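Local coordinates for extracellular protein containing a SCP domain (Bacillus anthracis, PDB 4IFA), which is of unknown function but, as an extracellular protein with an SCP (CAP-superfamily) domain, may contribute to the virulence of the bacterium, at residues S132-L137 with Q145-D150; V153-L158 with F170-H175; G164-Y169 with V178-M183. All blocks are in the same frame, centred on the assembly; numbering follows the deposited sequence.

Contact 1: S132-L137 with Q145-D150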
loop_
_atom_site.group_PDB
_atom_site.type_symbol
_atom_site.label_atom_id
_atom_site.label_comp_id
_atom_site.label_asym_id
_atom_site.label_seq_id
_atom_site.Cartn_x
_atom_site.Cartn_y
_atom_site.Cartn_z
ATOM N N SER A 132 17.719 -11.099 4.716
ATOM C CA SER A 132 18.118 -11.258 6.137
ATOM C C SER A 132 16.962 -11.084 7.124
ATOM O O SER A 132 16.012 -10.346 6.841
ATOM C CB SER A 132 19.178 -10.212 6.473
ATOM O OG SER A 132 19.648 -10.386 7.806
ATOM N N HIS A 133 17.058 -11.729 8.288
ATOM C CA HIS A 133 16.081 -11.606 9.370
ATOM C C HIS A 133 16.416 -10.437 10.275
ATOM O O HIS A 133 15.618 -10.095 11.144
ATOM C CB HIS A 133 16.078 -12.850 10.251
ATOM C CG HIS A 133 15.509 -14.060 9.590
ATOM N ND1 HIS A 133 14.286 -14.590 9.943
ATOM C CD2 HIS A 133 15.989 -14.843 8.594
ATOM C CE1 HIS A 133 14.039 -15.649 9.192
ATOM N NE2 HIS A 133 15.055 -15.823 8.364
ATOM N N GLU A 134 17.590 -9.844 10.086
ATOM C CA GLU A 134 18.043 -8.719 10.892
ATOM C C GLU A 134 18.561 -7.630 9.981
ATOM O O GLU A 134 19.319 -7.903 9.044
ATOM C CB GLU A 134 19.180 -9.151 11.827
ATOM C CG GLU A 134 18.822 -10.294 12.770
ATOM C CD GLU A 134 17.699 -9.926 13.723
ATOM O OE1 GLU A 134 17.598 -8.727 14.084
ATOM O OE2 GLU A 134 16.924 -10.830 14.115
ATOM N N ILE A 135 18.154 -6.397 10.254
ATOM C CA ILE A 135 18.599 -5.248 9.485
ATOM C C ILE A 135 19.125 -4.246 10.504
ATOM O O ILE A 135 18.417 -3.913 11.459
ATOM C CB ILE A 135 17.445 -4.605 8.685
ATOM C CG1 ILE A 135 16.826 -5.586 7.661
ATOM C CG2 ILE A 135 17.927 -3.317 7.988
ATOM C CD1 ILE A 135 17.718 -5.924 6.477
ATOM N N SER A 136 20.359 -3.787 10.309
ATOM C CA SER A 136 20.983 -2.839 11.222
ATOM C C SER A 136 21.346 -1.554 10.490
ATOM O O SER A 136 21.767 -1.586 9.333
ATOM C CB SER A 136 22.243 -3.456 11.835
ATOM O OG SER A 136 21.945 -4.663 12.524
ATOM N N LEU A 137 21.141 -0.421 11.158
ATOM C CA LEU A 137 21.530 0.882 10.624
ATOM C C LEU A 137 21.746 1.850 11.779
ATOM O O LEU A 137 21.410 1.549 12.930
ATOM C CB LEU A 137 20.508 1.463 9.622
ATOM C CG LEU A 137 19.094 1.870 10.061
ATOM C CD1 LEU A 137 18.463 2.771 9.006
ATOM C CD2 LEU A 137 18.212 0.655 10.322
ATOM N N GLN A 145 18.098 -1.830 15.170
ATOM C CA GLN A 145 18.093 -3.190 14.651
ATOM C C GLN A 145 16.657 -3.681 14.481
ATOM O O GLN A 145 15.937 -3.849 15.466
ATOM C CB GLN A 145 18.875 -4.169 15.538
ATOM C CG GLN A 145 18.924 -5.585 14.939
ATOM C CD GLN A 145 19.847 -6.547 15.671
ATOM O OE1 GLN A 145 20.448 -7.437 15.057
ATOM N NE2 GLN A 145 19.973 -6.372 16.979
ATOM N N PHE A 146 16.238 -3.871 13.230
ATOM C CA PHE A 146 14.939 -4.465 12.968
ATOM C C PHE A 146 15.073 -5.982 13.051
ATOM O O PHE A 146 16.056 -6.562 12.566
ATOM C CB PHE A 146 14.402 -4.070 11.599
ATOM C CG PHE A 146 13.901 -2.670 11.539
ATOM C CD1 PHE A 146 12.637 -2.359 12.028
ATOM C CD2 PHE A 146 14.671 -1.660 10.981
ATOM C CE1 PHE A 146 12.160 -1.079 11.959
ATOM C CE2 PHE A 146 14.202 -0.365 10.922
ATOM C CZ PHE A 146 12.942 -0.069 11.410
ATOM N N GLU A 147 14.092 -6.617 13.677
ATOM C CA GLU A 147 14.042 -8.063 13.785
ATOM C C GLU A 147 12.815 -8.555 13.046
ATOM O O GLU A 147 11.686 -8.403 13.545
ATOM C CB GLU A 147 13.986 -8.471 15.261
ATOM C CG GLU A 147 15.288 -8.195 16.008
ATOM C CD GLU A 147 15.173 -8.286 17.521
ATOM O OE1 GLU A 147 14.052 -8.179 18.068
ATOM O OE2 GLU A 147 16.225 -8.441 18.172
ATOM N N LEU A 148 13.021 -9.117 11.851
ATOM C CA LEU A 148 11.897 -9.620 11.064
ATOM C C LEU A 148 11.473 -11.002 11.526
ATOM O O LEU A 148 12.319 -11.861 11.771
ATOM C CB LEU A 148 12.215 -9.695 9.560
ATOM C CG LEU A 148 12.372 -8.390 8.773
ATOM C CD1 LEU A 148 13.697 -7.688 9.124
ATOM C CD2 LEU A 148 12.273 -8.690 7.275
ATOM N N SER A 149 10.166 -11.213 11.629
ATOM C CA SER A 149 9.614 -12.531 11.943
ATOM C C SER A 149 9.711 -13.429 10.708
ATOM O O SER A 149 9.955 -12.958 9.586
ATOM C CB SER A 149 8.141 -12.416 12.325
ATOM O OG SER A 149 7.361 -11.988 11.214
ATOM N N ASP A 150 9.471 -14.720 10.903
ATOM C CA ASP A 150 9.503 -15.662 9.780
ATOM C C ASP A 150 8.465 -15.257 8.739
ATOM O O ASP A 150 8.723 -15.320 7.534
ATOM C CB ASP A 150 9.244 -17.101 10.259
ATOM C CG ASP A 150 10.422 -17.698 11.024
ATOM O OD1 ASP A 150 11.502 -17.069 11.093
ATOM O OD2 ASP A 150 10.265 -18.826 11.523
HETATM O O HOH W 1 14.445 -11.977 13.678
#
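Ile135 and Phe146 join the two strands by a reciprocal pair of backbone bonds, Phe146 N to Ile135 O at 2.8 Å and Ile135 N to Phe146 O at 3.1 Å. Leu148 N donates to His133 O at 2.9 Å, past the end of the regular strands. CA-H...O contacts from Glu134 CA to Phe146 O and from Gln145 CA to Ile135 O lie beside these bonds.

The two strands run antiparallel, 166° apart, as the arms of a beta hairpin in the CAP-associated N-terminal region; strand 195-198 pairs with the other edge of 142-147.

Apolar contacts lie on the face that carries Ile135 and Phe146. Ile135 CG1 meets Leu148 CD1 at 4.0 Å, and Leu137 brings CD2 to the edge of the Phe146 ring, near CE2. Leu188 and Leu189 of helix 185-191 cover Phe146.

The carboxylates of Glu134 and Glu147 and the amide of Gln145 crowd the other face. Glu134 bends at chi2 (-62°), which folds its carboxylate back over the neighbouring strand until OE1 sits 3.1 Å from Glu147 CG, the two carboxylate planes nearly perpendicular. The extended Gln145 chain brings its OE1 to 3.3 Å from Glu134 OE1, planes 77° apart; neither this pair nor Glu134 OE1 with nearby Phe146 O is a hydrogen bond. The two acids probably repel mildly, Glu134 OE1 and Glu147 OE2 being 4.3 Å apart; Glu147 OE1 turns to Gln195 NE2. A water within hydrogen-bonding distance of Glu134 OE2 and Leu148 O can bridge them. Asp150 OD1 lies at the edge of the His133 ring, 3.5 Å from CE1.

Contact 2: V153-L158 with F170-H175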
loop_
_atom_site.group_PDB
_atom_site.type_symbol
_atom_site.label_atom_id
_atom_site.label_comp_id
_atom_site.label_asym_id
_atom_site.label_seq_id
_atom_site.Cartn_x
_atom_site.Cartn_y
_atom_site.Cartn_z
ATOM N N VAL A 153 9.698 -12.216 6.722
ATOM C CA VAL A 153 10.709 -12.592 5.758
ATOM C C VAL A 153 10.080 -13.177 4.460
ATOM O O VAL A 153 10.629 -12.982 3.365
ATOM C CB VAL A 153 11.754 -13.553 6.388
ATOM C CG1 VAL A 153 12.644 -14.228 5.335
ATOM C CG2 VAL A 153 12.595 -12.795 7.409
HETATM N N MSE A 154 8.950 -13.874 4.588
HETATM C CA MSE A 154 8.265 -14.458 3.421
HETATM C C MSE A 154 7.258 -13.556 2.734
HETATM O O MSE A 154 6.971 -13.761 1.549
HETATM C CB MSE A 154 7.547 -15.744 3.796
HETATM C CG MSE A 154 8.488 -16.884 4.169
HETATM SE SE MSE A 154 7.570 -18.538 4.612
HETATM C CE MSE A 154 6.797 -18.025 6.319
ATOM N N GLU A 155 6.698 -12.593 3.470
ATOM C CA GLU A 155 5.708 -11.676 2.914
ATOM C C GLU A 155 6.168 -10.281 2.551
ATOM O O GLU A 155 5.571 -9.676 1.654
ATOM C CB GLU A 155 4.485 -11.552 3.878
ATOM C CG GLU A 155 3.808 -12.914 4.070
ATOM C CD GLU A 155 2.592 -12.902 4.987
ATOM O OE1 GLU A 155 2.221 -11.834 5.520
ATOM O OE2 GLU A 155 2.047 -14.006 5.207
ATOM N N GLN A 156 7.150 -9.740 3.276
ATOM C CA GLN A 156 7.592 -8.360 3.081
ATOM C C GLN A 156 9.018 -8.105 3.563
ATOM O O GLN A 156 9.258 -7.210 4.382
ATOM C CB GLN A 156 6.603 -7.393 3.739
ATOM C CG GLN A 156 6.318 -7.750 5.209
ATOM C CD GLN A 156 5.598 -6.666 5.978
ATOM O OE1 GLN A 156 5.959 -5.495 5.892
ATOM N NE2 GLN A 156 4.628 -7.063 6.801
ATOM N N PRO A 157 9.972 -8.905 3.041
ATOM C CA PRO A 157 11.370 -8.763 3.436
ATOM C C PRO A 157 11.979 -7.422 2.953
ATOM O O PRO A 157 11.415 -6.744 2.089
ATOM C CB PRO A 157 12.054 -9.965 2.748
ATOM C CG PRO A 157 11.209 -10.194 1.544
ATOM C CD PRO A 157 9.808 -9.981 2.038
ATOM N N LEU A 158 13.152 -7.097 3.503
ATOM C CA LEU A 158 13.887 -5.854 3.217
ATOM C C LEU A 158 15.269 -6.148 2.642
ATOM O O LEU A 158 15.998 -6.996 3.170
ATOM C CB LEU A 158 14.050 -5.035 4.505
ATOM C CG LEU A 158 14.350 -3.556 4.256
ATOM C CD1 LEU A 158 13.099 -2.771 3.755
ATOM C CD2 LEU A 158 14.937 -2.905 5.521
ATOM N N PHE A 170 5.240 -9.500 -1.140
ATOM C CA PHE A 170 4.810 -10.737 -1.802
ATOM C C PHE A 170 3.366 -11.101 -1.443
ATOM O O PHE A 170 2.885 -10.785 -0.359
ATOM C CB PHE A 170 5.694 -11.902 -1.372
ATOM C CG PHE A 170 7.043 -11.884 -1.982
ATOM C CD1 PHE A 170 7.271 -12.504 -3.201
ATOM C CD2 PHE A 170 8.085 -11.197 -1.385
ATOM C CE1 PHE A 170 8.542 -12.442 -3.816
ATOM C CE2 PHE A 170 9.326 -11.138 -1.982
ATOM C CZ PHE A 170 9.549 -11.745 -3.192
ATOM N N ASP A 171 2.731 -11.800 -2.372
ATOM C CA ASP A 171 1.537 -12.573 -2.116
ATOM C C ASP A 171 2.071 -13.961 -1.777
ATOM O O ASP A 171 2.573 -14.660 -2.660
ATOM C CB ASP A 171 0.695 -12.601 -3.393
ATOM C CG ASP A 171 -0.541 -13.455 -3.248
ATOM O OD1 ASP A 171 -0.523 -14.454 -2.487
ATOM O OD2 ASP A 171 -1.578 -13.084 -3.852
ATOM N N HIS A 172 2.042 -14.333 -0.504
ATOM C CA HIS A 172 2.651 -15.623 -0.090
ATOM C C HIS A 172 1.864 -16.803 -0.571
ATOM O O HIS A 172 2.370 -17.942 -0.526
ATOM C CB HIS A 172 2.887 -15.742 1.421
ATOM C CG HIS A 172 1.711 -16.230 2.200
ATOM N ND1 HIS A 172 0.695 -15.401 2.623
ATOM C CD2 HIS A 172 1.410 -17.465 2.675
ATOM C CE1 HIS A 172 -0.192 -16.108 3.301
ATOM N NE2 HIS A 172 0.223 -17.368 3.359
ATOM N N PHE A 173 0.615 -16.600 -0.992
ATOM C CA PHE A 173 -0.194 -17.751 -1.490
ATOM C C PHE A 173 0.244 -18.117 -2.907
ATOM O O PHE A 173 0.244 -19.295 -3.261
ATOM C CB PHE A 173 -1.696 -17.432 -1.480
ATOM C CG PHE A 173 -2.254 -17.193 -0.099
ATOM C CD1 PHE A 173 -2.375 -18.231 0.793
ATOM C CD2 PHE A 173 -2.722 -15.940 0.273
ATOM C CE1 PHE A 173 -2.909 -18.035 2.045
ATOM C CE2 PHE A 173 -3.263 -15.737 1.533
ATOM C CZ PHE A 173 -3.357 -16.767 2.409
ATOM N N THR A 174 0.612 -17.119 -3.701
ATOM C CA THR A 174 1.079 -17.375 -5.063
ATOM C C THR A 174 2.598 -17.317 -5.166
ATOM O O THR A 174 3.160 -17.719 -6.210
ATOM C CB THR A 174 0.496 -16.407 -6.059
ATOM O OG1 THR A 174 0.930 -15.085 -5.722
ATOM C CG2 THR A 174 -1.067 -16.463 -6.033
ATOM N N HIS A 175 3.262 -16.892 -4.088
ATOM C CA HIS A 175 4.727 -16.755 -4.012
ATOM C C HIS A 175 5.280 -15.719 -4.983
ATOM O O HIS A 175 6.435 -15.830 -5.404
ATOM C CB HIS A 175 5.422 -18.101 -4.211
ATOM C CG HIS A 175 4.886 -19.169 -3.343
ATOM N ND1 HIS A 175 5.175 -19.264 -1.997
ATOM C CD2 HIS A 175 4.030 -20.176 -3.620
ATOM C CE1 HIS A 175 4.548 -20.314 -1.495
ATOM N NE2 HIS A 175 3.834 -20.877 -2.454
#
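Phe170 N donates to Glu155 O at 2.8 Å, an almost straight bond (175° at the hydrogen) and the single hydrogen bond between the two segments. It fastens the last turn of helix 150-155 to the outgoing end of strand 164-171, just where Gln156 leaves helical geometry and the chain heads into strand 158-161. The backbone carbonyl of Met154 lies against the same residue, its O 3.7 Å from Phe170 CB.

Apolar packing continues beside this bond. Pro157 sets CD against the edge of the Phe170 ring, 4.0 Å from CD2, with the two side chains at about a right angle. Tyr122 makes an edge-to-face ring contact with Phe170.

The polar side-chain meeting is between Glu155 and His172, which run side by side. An extended Glu155 chain (chi2 180°) carries OE2 over one face of the imidazole, 3.2 Å from ND1, with carboxylate and ring only 22° from parallel. That approach is unsuitable for a hydrogen bond, and ND1 bonds instead to Asn307 OD1.

At the strand end, Asp171 OD1 forms an Asx turn with Phe173 N, widened to an Asx motif by Thr174 N, while OD2 forms a salt bridge with Arg312. Chemically, then, the backbone bond supplies the directional hold, whereas the carboxylate lying over one face of His172 probably acts mainly through its charge, besides the van der Waals contact of Glu155 CG with His172 CB, and would probably favour a positively charged imidazole.

Contact 3: G164-Y169 with V178-M183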
loop_
_atom_site.group_PDB
_atom_site.type_symbol
_atom_site.label_atom_id
_atom_site.label_comp_id
_atom_site.label_asym_id
_atom_site.label_seq_id
_atom_site.Cartn_x
_atom_site.Cartn_y
_atom_site.Cartn_z
ATOM N N GLY A 164 19.808 3.335 0.414
ATOM C CA GLY A 164 18.480 3.053 0.883
ATOM C C GLY A 164 18.086 1.597 1.014
ATOM O O GLY A 164 18.924 0.715 1.159
ATOM N N TRP A 165 16.780 1.365 0.935
ATOM C CA TRP A 165 16.198 0.052 1.137
ATOM C C TRP A 165 15.060 -0.209 0.185
ATOM O O TRP A 165 14.410 0.716 -0.305
ATOM C CB TRP A 165 15.615 0.000 2.553
ATOM C CG TRP A 165 16.609 0.423 3.581
ATOM C CD1 TRP A 165 16.798 1.673 4.079
ATOM C CD2 TRP A 165 17.622 -0.402 4.170
ATOM N NE1 TRP A 165 17.847 1.674 4.980
ATOM C CE2 TRP A 165 18.368 0.409 5.046
ATOM C CE3 TRP A 165 17.956 -1.754 4.054
ATOM C CZ2 TRP A 165 19.418 -0.090 5.805
ATOM C CZ3 TRP A 165 19.014 -2.243 4.811
ATOM C CH2 TRP A 165 19.717 -1.421 5.669
ATOM N N ALA A 166 14.774 -1.484 -0.051
ATOM C CA ALA A 166 13.611 -1.909 -0.835
ATOM C C ALA A 166 12.865 -2.937 -0.016
ATOM O O ALA A 166 13.426 -3.949 0.360
ATOM C CB ALA A 166 13.996 -2.528 -2.182
ATOM N N GLN A 167 11.609 -2.661 0.282
ATOM C CA GLN A 167 10.718 -3.611 0.949
ATOM C C GLN A 167 9.974 -4.323 -0.180
ATOM O O GLN A 167 9.290 -3.689 -0.988
ATOM C CB GLN A 167 9.733 -2.875 1.853
ATOM C CG GLN A 167 8.801 -3.711 2.728
ATOM C CD GLN A 167 7.940 -2.817 3.654
ATOM O OE1 GLN A 167 7.709 -1.635 3.381
ATOM N NE2 GLN A 167 7.425 -3.410 4.716
ATOM N N LEU A 168 10.083 -5.642 -0.203
ATOM C CA LEU A 168 9.571 -6.465 -1.310
ATOM C C LEU A 168 8.294 -7.142 -0.861
ATOM O O LEU A 168 8.334 -8.102 -0.100
ATOM C CB LEU A 168 10.627 -7.484 -1.751
ATOM C CG LEU A 168 12.022 -6.931 -2.087
ATOM C CD1 LEU A 168 12.980 -8.098 -2.407
ATOM C CD2 LEU A 168 11.960 -5.964 -3.240
ATOM N N TYR A 169 7.157 -6.649 -1.350
ATOM C CA TYR A 169 5.870 -7.176 -0.933
ATOM C C TYR A 169 5.477 -8.367 -1.801
ATOM O O TYR A 169 5.369 -8.262 -3.028
ATOM C CB TYR A 169 4.790 -6.104 -1.008
ATOM C CG TYR A 169 4.770 -5.084 0.112
ATOM C CD1 TYR A 169 4.396 -5.451 1.400
ATOM C CD2 TYR A 169 5.032 -3.729 -0.120
ATOM C CE1 TYR A 169 4.308 -4.547 2.421
ATOM C CE2 TYR A 169 4.921 -2.808 0.908
ATOM C CZ TYR A 169 4.569 -3.219 2.160
ATOM O OH TYR A 169 4.379 -2.320 3.201
ATOM N N VAL A 178 4.532 -8.594 -5.648
ATOM C CA VAL A 178 3.368 -7.808 -6.056
ATOM C C VAL A 178 3.560 -6.294 -5.834
ATOM O O VAL A 178 2.771 -5.496 -6.307
ATOM C CB VAL A 178 2.043 -8.302 -5.408
ATOM C CG1 VAL A 178 1.679 -9.753 -5.881
ATOM C CG2 VAL A 178 2.092 -8.200 -3.894
ATOM N N GLY A 179 4.595 -5.905 -5.100
ATOM C CA GLY A 179 4.907 -4.461 -4.941
ATOM C C GLY A 179 6.285 -4.259 -4.398
ATOM O O GLY A 179 6.871 -5.189 -3.833
ATOM N N VAL A 180 6.831 -3.042 -4.600
ATOM C CA VAL A 180 8.154 -2.717 -4.063
ATOM C C VAL A 180 8.036 -1.324 -3.438
ATOM O O VAL A 180 7.622 -0.377 -4.107
ATOM C CB VAL A 180 9.242 -2.681 -5.152
ATOM C CG1 VAL A 180 10.583 -2.267 -4.570
ATOM C CG2 VAL A 180 9.367 -4.074 -5.834
ATOM N N ARG A 181 8.411 -1.225 -2.157
ATOM C CA ARG A 181 8.472 0.060 -1.462
ATOM C C ARG A 181 9.916 0.436 -1.226
ATOM O O ARG A 181 10.564 -0.130 -0.376
ATOM C CB ARG A 181 7.679 0.044 -0.136
ATOM C CG ARG A 181 7.566 1.410 0.501
ATOM C CD ARG A 181 7.269 1.305 1.982
ATOM N NE ARG A 181 5.999 0.673 2.349
ATOM C CZ ARG A 181 4.843 1.287 2.600
ATOM N NH1 ARG A 181 4.698 2.573 2.438
ATOM N NH2 ARG A 181 3.793 0.574 2.995
ATOM N N TYR A 182 10.415 1.446 -1.949
ATOM C CA TYR A 182 11.745 1.946 -1.755
ATOM C C TYR A 182 11.692 3.006 -0.657
ATOM O O TYR A 182 10.745 3.788 -0.622
ATOM C CB TYR A 182 12.257 2.631 -3.013
ATOM C CG TYR A 182 12.386 1.684 -4.198
ATOM C CD1 TYR A 182 13.329 0.680 -4.195
ATOM C CD2 TYR A 182 11.600 1.833 -5.337
ATOM C CE1 TYR A 182 13.466 -0.197 -5.282
ATOM C CE2 TYR A 182 11.744 1.005 -6.418
ATOM C CZ TYR A 182 12.685 0.003 -6.412
ATOM O OH TYR A 182 12.807 -0.829 -7.509
HETATM N N MSE A 183 12.677 2.977 0.230
HETATM C CA MSE A 183 12.758 3.956 1.321
HETATM C C MSE A 183 14.168 4.345 1.630
HETATM O O MSE A 183 15.043 3.490 1.636
HETATM C CB MSE A 183 12.197 3.327 2.600
HETATM C CG MSE A 183 10.731 2.962 2.557
HETATM SE SE MSE A 183 10.132 2.051 4.238
HETATM C CE MSE A 183 10.818 0.321 3.783
#
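Tyr169 O accepts two backbone protons at once, from Val178 N at 2.8 Å and from Gly179 N at 3.2 Å. Both residues thus face Tyr169 across the strands, which makes a classic beta bulge. Gly179 O returns a bond to Tyr169 N.

Beyond the bulge the hairpin is regular, its strands antiparallel at 160°. Gln167 and Arg181 exchange two backbone bonds, one of them, Gln167 N to Arg181 O, almost perfectly straight at 179°. Trp165 and Met183 do the same near the other end.

The side chains on the face of Tyr169 form a polar cluster around Arg181. Its CG stands anti to the backbone N (chi1 -172°), and a bend at chi3 turns the guanidinium toward Tyr169. Arg181 NH2 donates to Tyr169 OH at 3.0 Å, with the hydroxyl oxygen in the guanidinium plane. Gln167 extends alongside Arg181 and receives a weak bond from Arg181 NE to Gln167 OE1 at 3.1 Å. Arg181 NH1 is taken by a salt bridge to Asp297, so the buried charge has a counter-ion as well as a phenol to hold its orientation. The methyl of selenomethionine Met183, CE, rests 3.7 Å from Gln167 OE1.

The face of Ala166, Leu168, Val180 and Tyr182 is largely apolar in this contact: Ala166 CB lies 3.8 Å from Tyr182 CD1, and the side chains of Leu168 and Val180 lie side by side, Leu168 CD2 to Val180 CG2 4.1 Å.

Strand 158-161 flanks the hairpin on one edge and strand 100-106 on the other, while helices 185-191 and 298-306 lie over the face with Trp165, Tyr169, Arg181 and Met183.

In the fold
From the N terminus, contact 1 comes first, closing the tight hairpin of strands 134-139 and 142-147 before the other two open. Helix 150-155 follows at once, and Val153 packs back on His133 and Leu148. Contacts 2 and 3 then cross, because their segments alternate along the chain: 153-158 is followed by 164-169, then 170-175 and finally 178-183. Contact 2 closes the loop from the helix end through strand 158-161 to the far end of strand 164-171, and contact 3 closes the next hairpin of the seven-stranded sheet. Trp165 also reaches Ile135, tying that sheet to the small three-stranded one.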